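Local structure of D-alanyl-lipoteichoic acid synthetase (Streptococcus pneumoniae, 3BMA) at residues C[79-84]-C[122-127]. The protein probably takes part in the D-alanylation of lipoteichoic acid during cell-wall biogenesis, as a membrane-associated member of the DltD family. The protein carries 1 engineered substitution. Sequence-based numbering, arbitrary orientation.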
# COMPACT_ATOMS: atom_id res chain seq x y z
N GLY C 79 31.84 -19.78 13.87
CA GLY C 79 32.29 -19.41 15.22
C GLY C 79 31.38 -18.43 15.92
O GLY C 79 31.06 -17.37 15.38
N GLY C 80 30.93 -18.79 17.12
CA GLY C 80 30.10 -17.91 17.93
C GLY C 80 28.61 -18.01 17.68
O GLY C 80 27.82 -17.36 18.36
N ALA C 81 28.21 -18.82 16.70
CA ALA C 81 26.80 -19.04 16.41
C ALA C 81 26.21 -20.04 17.41
O ALA C 81 26.73 -21.14 17.58
CB ALA C 81 26.59 -19.53 14.98
N ALA C 82 25.15 -19.62 18.09
CA ALA C 82 24.44 -20.45 19.05
C ALA C 82 22.96 -20.50 18.66
O ALA C 82 22.63 -20.28 17.50
CB ALA C 82 24.63 -19.92 20.45
N SER C 83 22.09 -20.76 19.64
CA SER C 83 20.68 -21.05 19.36
C SER C 83 19.86 -19.90 18.78
O SER C 83 18.97 -20.15 17.97
CB SER C 83 19.99 -21.64 20.60
OG SER C 83 20.61 -22.85 21.01
N LEU C 84 20.14 -18.67 19.20
CA LEU C 84 19.45 -17.50 18.66
C LEU C 84 19.75 -17.33 17.16
O LEU C 84 18.83 -17.16 16.37
CB LEU C 84 19.78 -16.22 19.44
CG LEU C 84 18.82 -15.04 19.26
CD1 LEU C 84 17.43 -15.32 19.83
CD2 LEU C 84 19.37 -13.77 19.87
N GLN C 122 26.03 -10.65 14.79
CA GLN C 122 25.86 -9.62 13.76
C GLN C 122 26.23 -10.09 12.36
O GLN C 122 25.65 -9.64 11.36
CB GLN C 122 26.73 -8.41 14.09
CG GLN C 122 26.22 -7.53 15.21
CD GLN C 122 27.25 -6.53 15.70
OE1 GLN C 122 26.93 -5.64 16.49
NE2 GLN C 122 28.49 -6.67 15.24
N GLN C 123 27.21 -10.99 12.29
CA GLN C 123 27.72 -11.49 11.04
C GLN C 123 26.77 -12.46 10.34
O GLN C 123 26.78 -12.55 9.12
CB GLN C 123 29.08 -12.16 11.26
CG GLN C 123 30.14 -11.22 11.85
CD GLN C 123 31.48 -11.89 12.05
OE1 GLN C 123 32.04 -12.49 11.13
NE2 GLN C 123 32.01 -11.80 13.27
N TYR C 124 25.94 -13.16 11.12
CA TYR C 124 25.13 -14.25 10.58
C TYR C 124 23.64 -13.91 10.48
O TYR C 124 22.85 -14.70 9.95
CB TYR C 124 25.36 -15.55 11.37
CG TYR C 124 26.81 -15.80 11.77
CD1 TYR C 124 27.84 -15.81 10.83
CD2 TYR C 124 27.14 -16.03 13.11
CE1 TYR C 124 29.16 -16.02 11.20
CE2 TYR C 124 28.46 -16.26 13.49
CZ TYR C 124 29.46 -16.25 12.54
OH TYR C 124 30.77 -16.47 12.91
N PHE C 125 23.26 -12.74 10.98
CA PHE C 125 21.89 -12.26 10.89
C PHE C 125 21.80 -11.21 9.77
O PHE C 125 22.44 -10.16 9.85
CB PHE C 125 21.45 -11.67 12.23
CG PHE C 125 20.01 -11.25 12.29
CD1 PHE C 125 19.00 -12.20 12.44
CD2 PHE C 125 19.65 -9.92 12.22
CE1 PHE C 125 17.67 -11.83 12.51
CE2 PHE C 125 18.31 -9.53 12.28
CZ PHE C 125 17.32 -10.49 12.43
N ASN C 126 21.02 -11.52 8.73
CA ASN C 126 20.76 -10.56 7.67
C ASN C 126 19.32 -10.05 7.70
O ASN C 126 18.54 -10.48 8.55
CB ASN C 126 21.14 -11.13 6.28
CG ASN C 126 20.32 -12.35 5.88
OD1 ASN C 126 19.32 -12.69 6.51
ND2 ASN C 126 20.75 -13.00 4.81
N GLY C 127 18.98 -9.16 6.76
CA GLY C 127 17.62 -8.62 6.63
C GLY C 127 16.58 -9.60 6.14
O GLY C 127 15.39 -9.43 6.39
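In Tyr124, chi1 of -40° sets CG anti to the carbonyl carbon and beside the backbone N, and the ring is turned so that its CD2-CE2 side meets Ala81 while its hydroxyl arrives at Gly79. Tyr124 OH donates a hydrogen bond to Gly79 O at 2.6 Å. The angle of 137° at the carbonyl oxygen and the donor's tilt of 18° from the carbonyl plane describe a bent approach, and the oxygen lies at the ring edge, near the ring plane. Further along the ring, toward its CB end, Ala81 CB lies 4.0 Å from Tyr124 CD2, with Tyr124 CE2 almost equally near, an oblique apolar contact. Gln123 CB lies over one face of the ring, 3.8 Å from its plane and displaced from the centre; Gln78 and Ile23 also touch this side chain. The contact thus joins the loop between strand 72-76, an outermost strand of the five-stranded parallel sheet, and helix 83-90 to the segment 122-127, which links helices 118-124 and 127-136; such a sheet is consistent with the SGNH-hydrolase clan of the DltD family. With 121 Å² buried, its chemistry is compact: a backbone carbonyl satisfies the hydroxyl of a buried tyrosine, while a methyl group meets the apolar part of the ring.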